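Local coordinates for protein restriction endonuclease S subunits (PDB 3OKG) that probably binds DNA as the specificity (S) subunit of a type I restriction-modification methyltransferase, an enzyme composed of M and S polypeptides, at residues D89-T94 with Q112-G117; K83-G88 with F118-A123; V236-M241 with A315-D320. One frame throughout, in Å; residues are numbered along the deposited sequence.

Contact 1: D89-T94 with Q112-G117. With SO4 (sulfate ion), chain D.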
loop_
_atom_site.group_PDB
_atom_site.type_symbol
_atom_site.label_atom_id
_atom_site.label_comp_id
_atom_site.label_asym_id
_atom_site.label_seq_id
_atom_site.Cartn_x
_atom_site.Cartn_y
_atom_site.Cartn_z
ATOM N N ASP A 89 21.536 24.395 2.002
ATOM C CA ASP A 89 21.990 23.505 3.077
ATOM C C ASP A 89 21.171 22.219 2.978
ATOM O O ASP A 89 20.024 22.247 2.550
ATOM C CB ASP A 89 21.725 24.078 4.477
ATOM C CG ASP A 89 22.704 25.175 4.873
ATOM O OD1 ASP A 89 23.731 25.357 4.198
ATOM O OD2 ASP A 89 22.430 25.860 5.872
ATOM N N VAL A 90 21.749 21.109 3.417
ATOM C CA VAL A 90 20.976 19.916 3.681
ATOM C C VAL A 90 20.800 19.831 5.179
ATOM O O VAL A 90 21.771 19.975 5.926
ATOM C CB VAL A 90 21.711 18.665 3.137
ATOM C CG1 VAL A 90 20.988 17.373 3.580
ATOM C CG2 VAL A 90 21.809 18.746 1.600
ATOM N N ILE A 91 19.576 19.590 5.647
ATOM C CA ILE A 91 19.390 19.368 7.076
ATOM C C ILE A 91 19.016 17.914 7.293
ATOM O O ILE A 91 18.179 17.369 6.603
ATOM C CB ILE A 91 18.331 20.320 7.679
ATOM C CG1 ILE A 91 17.043 20.255 6.851
ATOM C CG2 ILE A 91 18.836 21.756 7.587
ATOM C CD1 ILE A 91 15.854 21.038 7.497
ATOM N N PHE A 92 19.645 17.296 8.279
ATOM C CA PHE A 92 19.593 15.846 8.448
ATOM C C PHE A 92 19.286 15.564 9.928
ATOM O O PHE A 92 20.103 15.876 10.791
ATOM C CB PHE A 92 20.993 15.302 8.101
ATOM C CG PHE A 92 21.126 13.811 8.260
ATOM C CD1 PHE A 92 21.087 12.979 7.153
ATOM C CD2 PHE A 92 21.317 13.249 9.528
ATOM C CE1 PHE A 92 21.221 11.611 7.295
ATOM C CE2 PHE A 92 21.453 11.884 9.674
ATOM C CZ PHE A 92 21.402 11.060 8.559
ATOM N N ALA A 93 18.097 15.061 10.233
ATOM C CA ALA A 93 17.726 14.884 11.644
ATOM C C ALA A 93 18.633 13.833 12.270
ATOM O O ALA A 93 18.838 12.772 11.681
ATOM C CB ALA A 93 16.275 14.464 11.769
ATOM N N THR A 94 19.189 14.128 13.448
ATOM C CA THR A 94 20.043 13.159 14.123
ATOM C C THR A 94 19.234 12.186 14.990
ATOM O O THR A 94 19.721 11.131 15.322
ATOM C CB THR A 94 21.158 13.821 14.927
ATOM O OG1 THR A 94 20.604 14.809 15.820
ATOM C CG2 THR A 94 22.138 14.485 13.970
ATOM N N GLN A 112 17.094 31.714 7.720
ATOM C CA GLN A 112 16.112 31.320 8.720
ATOM C C GLN A 112 16.715 30.294 9.698
ATOM O O GLN A 112 17.928 30.176 9.780
ATOM C CB GLN A 112 14.820 30.853 8.048
ATOM C CG GLN A 112 14.297 31.906 7.051
ATOM C CD GLN A 112 14.135 33.299 7.693
ATOM O OE1 GLN A 112 14.371 34.338 7.053
ATOM N NE2 GLN A 112 13.756 33.316 8.956
ATOM N N ILE A 113 15.876 29.604 10.461
ATOM C CA ILE A 113 16.346 28.829 11.609
ATOM C C ILE A 113 15.809 27.391 11.566
ATOM O O ILE A 113 14.635 27.172 11.267
ATOM C CB ILE A 113 15.874 29.475 12.930
ATOM C CG1 ILE A 113 16.424 30.906 13.050
ATOM C CG2 ILE A 113 16.263 28.634 14.136
ATOM C CD1 ILE A 113 17.938 30.977 13.174
ATOM N N CYS A 114 16.665 26.417 11.873
ATOM C CA CYS A 114 16.185 25.066 12.100
ATOM C C CYS A 114 16.579 24.564 13.477
ATOM O O CYS A 114 17.445 25.140 14.152
ATOM C CB CYS A 114 16.678 24.080 11.027
ATOM S SG CYS A 114 18.461 23.613 11.192
ATOM N N SER A 115 15.922 23.489 13.873
ATOM C CA SER A 115 16.115 22.859 15.175
ATOM C C SER A 115 17.568 22.413 15.334
ATOM O O SER A 115 18.205 22.000 14.363
ATOM C CB SER A 115 15.200 21.633 15.300
ATOM O OG SER A 115 15.443 20.916 16.504
ATOM N N THR A 116 18.090 22.505 16.554
ATOM C CA THR A 116 19.401 21.909 16.864
ATOM C C THR A 116 19.373 20.390 16.662
ATOM O O THR A 116 20.417 19.736 16.648
ATOM C CB THR A 116 19.791 22.175 18.330
ATOM O OG1 THR A 116 18.689 21.802 19.163
ATOM C CG2 THR A 116 20.133 23.649 18.537
ATOM N N GLY A 117 18.176 19.827 16.556
ATOM C CA GLY A 117 18.033 18.413 16.238
ATOM C C GLY A 117 18.450 18.023 14.820
ATOM O O GLY A 117 18.488 16.827 14.493
HETATM S S SO4 D . 12.421 18.973 16.770
HETATM O O1 SO4 D . 13.289 19.765 17.624
HETATM O O2 SO4 D . 12.774 19.236 15.371
HETATM O O3 SO4 D . 12.651 17.553 17.015
HETATM O O4 SO4 D . 11.036 19.325 17.008
HETATM O O HOH W 1 21.753 17.420 15.790
#

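Contact 2: K83-G88 with F118-A123. With SO4 (sulfate ion), chain H.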
loop_
_atom_site.group_PDB
_atom_site.type_symbol
_atom_site.label_atom_id
_atom_site.label_comp_id
_atom_site.label_asym_id
_atom_site.label_seq_id
_atom_site.Cartn_x
_atom_site.Cartn_y
_atom_site.Cartn_z
ATOM N N LYS A 83 19.874 27.026 15.031
ATOM C CA LYS A 83 20.845 26.829 13.936
ATOM C C LYS A 83 20.413 27.604 12.717
ATOM O O LYS A 83 19.294 27.436 12.255
ATOM C CB LYS A 83 21.003 25.335 13.589
ATOM C CG LYS A 83 21.769 24.552 14.655
ATOM C CD LYS A 83 21.953 23.078 14.280
ATOM C CE LYS A 83 22.864 22.385 15.317
ATOM N NZ LYS A 83 23.106 20.958 14.979
ATOM N N VAL A 84 21.314 28.443 12.196
ATOM C CA VAL A 84 20.995 29.296 11.065
ATOM C C VAL A 84 21.126 28.462 9.803
ATOM O O VAL A 84 22.127 27.791 9.611
ATOM C CB VAL A 84 21.979 30.463 10.958
ATOM C CG1 VAL A 84 21.791 31.196 9.651
ATOM C CG2 VAL A 84 21.828 31.408 12.141
ATOM N N ILE A 85 20.096 28.452 8.970
ATOM C CA ILE A 85 20.220 27.727 7.711
ATOM C C ILE A 85 20.384 28.679 6.539
ATOM O O ILE A 85 19.938 29.839 6.576
ATOM C CB ILE A 85 19.039 26.782 7.460
ATOM C CG1 ILE A 85 17.703 27.548 7.516
ATOM C CG2 ILE A 85 19.060 25.680 8.506
ATOM C CD1 ILE A 85 16.440 26.666 7.310
ATOM N N ARG A 86 21.003 28.166 5.489
ATOM C CA ARG A 86 21.244 28.948 4.274
ATOM C C ARG A 86 20.743 28.183 3.059
ATOM O O ARG A 86 20.667 26.949 3.069
ATOM C CB ARG A 86 22.739 29.247 4.117
ATOM C CG ARG A 86 23.339 30.098 5.253
ATOM C CD ARG A 86 22.880 31.551 5.140
ATOM N NE ARG A 86 23.349 32.331 6.281
ATOM C CZ ARG A 86 22.926 33.556 6.584
ATOM N NH1 ARG A 86 22.012 34.161 5.829
ATOM N NH2 ARG A 86 23.420 34.176 7.651
ATOM N N SER A 87 20.378 28.920 2.013
ATOM C CA SER A 87 19.936 28.289 0.788
ATOM C C SER A 87 20.905 27.180 0.379
ATOM O O SER A 87 22.113 27.402 0.303
ATOM C CB SER A 87 19.903 29.341 -0.338
ATOM O OG SER A 87 19.334 28.769 -1.495
ATOM N N GLY A 88 20.377 26.002 0.076
ATOM C CA GLY A 88 21.233 24.922 -0.372
ATOM C C GLY A 88 21.759 24.029 0.736
ATOM O O GLY A 88 22.385 23.001 0.450
ATOM N N PHE A 118 18.731 19.013 13.966
ATOM C CA PHE A 118 19.285 18.731 12.635
ATOM C C PHE A 118 20.765 18.968 12.574
ATOM O O PHE A 118 21.279 20.000 13.032
ATOM C CB PHE A 118 18.683 19.641 11.550
ATOM C CG PHE A 118 17.212 19.424 11.284
ATOM C CD1 PHE A 118 16.785 18.366 10.485
ATOM C CD2 PHE A 118 16.261 20.326 11.762
ATOM C CE1 PHE A 118 15.418 18.166 10.202
ATOM C CE2 PHE A 118 14.885 20.147 11.472
ATOM C CZ PHE A 118 14.461 19.070 10.683
ATOM N N CYS A 119 21.463 18.050 11.925
ATOM C CA CYS A 119 22.821 18.330 11.491
ATOM C C CYS A 119 22.764 19.178 10.212
ATOM O O CYS A 119 22.095 18.793 9.244
ATOM C CB CYS A 119 23.542 17.006 11.196
ATOM S SG CYS A 119 25.181 17.226 10.507
ATOM N N VAL A 120 23.477 20.302 10.189
ATOM C CA VAL A 120 23.402 21.221 9.027
ATOM C C VAL A 120 24.613 20.969 8.118
ATOM O O VAL A 120 25.740 21.132 8.525
ATOM C CB VAL A 120 23.321 22.720 9.446
ATOM C CG1 VAL A 120 23.286 23.612 8.204
ATOM C CG2 VAL A 120 22.026 23.002 10.264
ATOM N N ILE A 121 24.341 20.524 6.902
ATOM C CA ILE A 121 25.353 20.071 5.974
ATOM C C ILE A 121 25.403 21.080 4.830
ATOM O O ILE A 121 24.549 21.051 3.938
ATOM C CB ILE A 121 24.949 18.664 5.439
ATOM C CG1 ILE A 121 25.082 17.617 6.561
ATOM C CG2 ILE A 121 25.744 18.297 4.200
ATOM C CD1 ILE A 121 24.169 16.363 6.341
ATOM N N ARG A 122 26.401 21.965 4.880
ATOM C CA ARG A 122 26.549 23.079 3.955
ATOM C C ARG A 122 27.642 22.804 2.948
ATOM O O ARG A 122 28.825 22.768 3.316
ATOM C CB ARG A 122 26.878 24.352 4.745
ATOM C CG ARG A 122 26.996 25.632 3.888
ATOM C CD ARG A 122 26.886 26.885 4.775
ATOM N NE ARG A 122 25.605 26.869 5.498
ATOM C CZ ARG A 122 25.359 27.558 6.607
ATOM N NH1 ARG A 122 26.297 28.353 7.126
ATOM N NH2 ARG A 122 24.174 27.458 7.194
ATOM N N ALA A 123 27.264 22.611 1.681
ATOM C CA ALA A 123 28.227 22.147 0.690
ATOM C C ALA A 123 29.306 23.168 0.474
ATOM O O ALA A 123 29.012 24.348 0.301
ATOM C CB ALA A 123 27.544 21.872 -0.643
HETATM S S SO4 H . 26.579 31.923 8.357
HETATM O O1 SO4 H . 27.200 33.184 8.763
HETATM O O2 SO4 H . 26.306 31.972 6.922
HETATM O O3 SO4 H . 27.493 30.812 8.651
HETATM O O4 SO4 H . 25.322 31.730 9.083
HETATM O O HOH W 2 24.827 21.317 12.396
HETATM O O HOH W 3 25.142 29.147 9.529
HETATM O O HOH W 4 24.630 21.543 1.167
#

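Contact 3: V236-M241 with A315-D320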
loop_
_atom_site.group_PDB
_atom_site.type_symbol
_atom_site.label_atom_id
_atom_site.label_comp_id
_atom_site.label_asym_id
_atom_site.label_seq_id
_atom_site.Cartn_x
_atom_site.Cartn_y
_atom_site.Cartn_z
ATOM N N VAL A 236 -33.375 -24.057 -11.707
ATOM C CA VAL A 236 -32.097 -24.515 -12.229
ATOM C C VAL A 236 -31.044 -24.699 -11.103
ATOM O O VAL A 236 -29.846 -24.824 -11.364
ATOM C CB VAL A 236 -31.610 -23.515 -13.309
ATOM C CG1 VAL A 236 -32.620 -23.503 -14.489
ATOM C CG2 VAL A 236 -31.533 -22.113 -12.715
ATOM N N CYS A 237 -31.513 -24.743 -9.861
ATOM C CA CYS A 237 -30.623 -24.773 -8.704
ATOM C C CYS A 237 -31.303 -25.457 -7.515
ATOM O O CYS A 237 -32.458 -25.150 -7.187
ATOM C CB CYS A 237 -30.218 -23.336 -8.340
ATOM S SG CYS A 237 -28.740 -23.204 -7.307
ATOM N N ASP A 238 -30.604 -26.403 -6.887
ATOM C CA ASP A 238 -31.085 -26.981 -5.631
ATOM C C ASP A 238 -30.719 -26.020 -4.513
ATOM O O ASP A 238 -29.577 -25.553 -4.442
ATOM C CB ASP A 238 -30.430 -28.334 -5.356
ATOM C CG ASP A 238 -30.761 -29.367 -6.410
ATOM O OD1 ASP A 238 -31.862 -29.296 -6.979
ATOM O OD2 ASP A 238 -29.918 -30.246 -6.671
ATOM N N ILE A 239 -31.687 -25.711 -3.655
ATOM C CA ILE A 239 -31.457 -24.786 -2.555
ATOM C C ILE A 239 -31.653 -25.509 -1.225
ATOM O O ILE A 239 -32.677 -26.147 -0.997
ATOM C CB ILE A 239 -32.394 -23.585 -2.635
ATOM C CG1 ILE A 239 -32.209 -22.865 -3.982
ATOM C CG2 ILE A 239 -32.132 -22.632 -1.505
ATOM C CD1 ILE A 239 -33.018 -21.603 -4.098
ATOM N N ILE A 240 -30.667 -25.379 -0.353
ATOM C CA ILE A 240 -30.592 -26.103 0.917
ATOM C C ILE A 240 -30.403 -25.071 2.034
ATOM O O ILE A 240 -29.370 -24.413 2.081
ATOM C CB ILE A 240 -29.342 -27.016 0.898
ATOM C CG1 ILE A 240 -29.424 -28.030 -0.250
ATOM C CG2 ILE A 240 -29.128 -27.706 2.239
ATOM C CD1 ILE A 240 -28.668 -27.610 -1.521
ATOM N N MET A 241 -31.389 -24.890 2.912
ATOM C CA MET A 241 -31.218 -23.947 4.021
ATOM C C MET A 241 -30.465 -24.652 5.157
ATOM O O MET A 241 -30.849 -25.739 5.570
ATOM C CB MET A 241 -32.561 -23.445 4.550
ATOM C CG MET A 241 -33.455 -22.726 3.553
ATOM S SD MET A 241 -32.725 -21.227 2.878
ATOM C CE MET A 241 -31.871 -21.935 1.490
ATOM N N ALA A 315 -26.947 -23.330 0.933
ATOM C CA ALA A 315 -26.094 -23.803 -0.155
ATOM C C ALA A 315 -26.915 -23.923 -1.450
ATOM O O ALA A 315 -28.058 -24.396 -1.430
ATOM C CB ALA A 315 -25.464 -25.123 0.196
ATOM N N LEU A 316 -26.339 -23.485 -2.564
ATOM C CA LEU A 316 -27.017 -23.503 -3.866
ATOM C C LEU A 316 -26.261 -24.428 -4.783
ATOM O O LEU A 316 -25.057 -24.242 -5.035
ATOM C CB LEU A 316 -27.035 -22.099 -4.472
ATOM C CG LEU A 316 -27.418 -21.018 -3.465
ATOM C CD1 LEU A 316 -27.127 -19.629 -4.042
ATOM C CD2 LEU A 316 -28.876 -21.154 -3.095
ATOM N N ARG A 317 -26.937 -25.458 -5.263
ATOM C CA ARG A 317 -26.257 -26.426 -6.103
ATOM C C ARG A 317 -26.853 -26.355 -7.487
ATOM O O ARG A 317 -27.989 -26.783 -7.693
ATOM C CB ARG A 317 -26.384 -27.841 -5.560
ATOM C CG ARG A 317 -25.539 -28.835 -6.351
ATOM C CD ARG A 317 -25.524 -30.208 -5.708
ATOM N NE ARG A 317 -24.866 -30.200 -4.398
ATOM C CZ ARG A 317 -25.383 -30.723 -3.287
ATOM N NH1 ARG A 317 -26.572 -31.317 -3.312
ATOM N NH2 ARG A 317 -24.707 -30.663 -2.153
ATOM N N PRO A 318 -26.095 -25.787 -8.430
ATOM C CA PRO A 318 -26.582 -25.577 -9.797
ATOM C C PRO A 318 -26.948 -26.902 -10.454
ATOM O O PRO A 318 -26.245 -27.894 -10.299
ATOM C CB PRO A 318 -25.379 -24.980 -10.515
ATOM C CG PRO A 318 -24.550 -24.350 -9.429
ATOM C CD PRO A 318 -24.756 -25.213 -8.211
ATOM N N ARG A 319 -28.047 -26.916 -11.191
ATOM C CA ARG A 319 -28.396 -28.078 -11.991
ATOM C C ARG A 319 -27.605 -27.996 -13.278
ATOM O O ARG A 319 -26.810 -27.070 -13.454
ATOM C CB ARG A 319 -29.916 -28.119 -12.211
ATOM C CG ARG A 319 -30.635 -28.264 -10.874
ATOM C CD ARG A 319 -32.119 -28.578 -10.979
ATOM N NE ARG A 319 -32.774 -28.297 -9.699
ATOM C CZ ARG A 319 -34.088 -28.305 -9.497
ATOM N NH1 ARG A 319 -34.921 -28.591 -10.492
ATOM N NH2 ARG A 319 -34.569 -28.025 -8.290
ATOM N N ASP A 320 -27.804 -28.943 -14.188
ATOM C CA ASP A 320 -26.932 -29.014 -15.357
ATOM C C ASP A 320 -27.023 -27.780 -16.262
ATOM O O ASP A 320 -26.065 -27.457 -16.946
ATOM C CB ASP A 320 -27.196 -30.280 -16.179
ATOM C CG ASP A 320 -26.988 -31.548 -15.377
ATOM O OD1 ASP A 320 -26.136 -31.540 -14.464
ATOM O OD2 ASP A 320 -27.679 -32.550 -15.664
#

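Contact 1: D89-T94 with Q112-G117
Thr-94 and Gly-117 meet backbone to backbone, and this is the tight part of the contact. The amide N of Thr-94 donates to Gly-117 O over 3.0 Å in an almost straight bond (172° at the hydrogen) that arrives nearly along the C=O axis. Ala-93 CA adds a CA-H...O contact, 3.5 Å from Gly-117 O. A chi1 of 53° sets Thr-94 OG1 between its backbone N and carbonyl carbon, 3.2 Å from Gly-117 O, although its proton has another acceptor within reach. On this partly exposed side a water sits between Thr-94 OG1 and Thr-116 O, within hydrogen-bonding distance of each. The loose part lies deeper: the CA atoms of Ala-93 and Gly-117 are 5.8 Å apart, but those of Ile-91 and Cys-114 are separated by 8.2 Å. There the buried side chains just touch, Ile-91 CG2 lying 4.1 Å from Cys-114 SG. An ST turn accompanies the approach of Gly-117, whose N donates to Ser-115 OG over 2.9 Å. Ser-115 OG in turn gives its proton to O1 of a sulfate at 2.7 Å, an ion probably from the crystallisation liquor that Ile-56 N and Arg-80 NH1 also bind. An alanine in place of Ser-115 would probably leave the Gly-117 amide without its turn acceptor and the sulfate one donor short, setting the Gly-117 peptide freer to shift. Strand 90-93 is the middle of an antiparallel sheet, between 102-104 and 118-121, whereas 113-115 runs between 50-54 and 81-84 in a mixed sheet; the contact joins the two sheets where the chain turns from 113-115 into 118-121, with Val-54, Phe-118 and Val-120 packed around Ile-91 and Cys-114.

Contact 2: K83-G88 with F118-A123
Lys-83 NZ is gripped from several sides. It donates to Phe-118 O at 2.8 Å, tilted 32° from the carbonyl plane, and to a water that also accepts from Val-120 N; its strongest partner is Asp-161, through a salt bridge. The lysine chain is extended beyond CG and runs antiparallel past the Val-120 side chain, Lys-83 CD lying 4.0 Å from Val-120 CG2. Arg-122 reaches over to segment 83-88, its chain bent at chi3 (-58°). Its NH2 makes a weak bond to Val-84 O at 3.2 Å, near the guanidinium plane, and a salt bridge to Asp-89. Arg-86 CG rests over one face of that group, 3.4 Å from Arg-122 NH2, while the two guanidinium planes stand 69° apart. Both arginines reach one sulfate, probably from the crystallisation liquor, all by weak bonds, the shortest from Arg-86 NE to sulfate O2 at 3.0 Å. A further water links Gly-88 O to Ile-121 O and Ala-123 N. Strand 81-84, edge of the mixed sheet, thus meets 118-121, edge of the three-stranded one, through side chains and water. Asp-161 probably balances the lysine, and Asp-89, perhaps with the sulfate, the like charges of Arg-86 and Arg-122.

Contact 3: V236-M241 with A315-D320
Leu-316 packs against Ile-239 and Cys-237 on one face of the pair made by strand 237-241, outermost in a four-stranded antiparallel sheet, and its neighbour 313-318. Leu-316 CD2 fits against both branches of Ile-239, 3.9 Å from its CG1, the two side chains lying side by side and pointing the same way. Cys-237 SG comes 3.5 Å from Leu-316 CB. Leu-327 and Leu-331 of helix 324-333 and Leu-355 of helix 352-357 close over this face. On the reverse face Ile-240 stands beside Ala-315; its chi2 of 97°, off the staggered positions, brings Ile-240 CD1 to 3.3 Å from Ala-315 O. Along the backbone, Asp-238 and Arg-317, whose side chains share that face, form a hydrogen-bonded pair, and so do Ile-240 and Ala-315. Arg-317 NH2 makes a salt bridge with Asp-288. At the polar edge Arg-319 N donates to Val-236 O over 2.8 Å from 42° above the carbonyl plane. Its extended side chain runs back over the Val-236 carbonyl and crosses Asp-238 at about a right angle. Arg-319 NE lies 3.0 Å from Asp-238 OD1 in a salt bridge, and NH2 shares that oxygen at 3.3 Å. Both bonds are bent and weak, with the carboxylate and guanidinium planes 44° apart; backbone bonds and apolar packing probably fix the pairing more firmly than this ion pair at the more exposed edge.

Overall arrangement
Contacts 1 and 2 belong together: their centres lie 6 Å apart, and contact 1 is nested inside the loop that contact 2 closes. Strands 81-84 and 113-115 are neighbours in one sheet, 90-93 and 118-121 in another, so between them the two contacts join the same pair of sheets in the first specificity domain. A probable backbone hydrogen bond from Ile-121 N to Val-90 O ties them directly. Contact 3 follows in series, within the second specificity domain and across the chain's centre, its centre about 69 Å from that of contact 1. The long helix 174-216, predicted in part as coiled coil, lies between them in the chain, consistent with two DNA-recognition modules held apart by coiled coil.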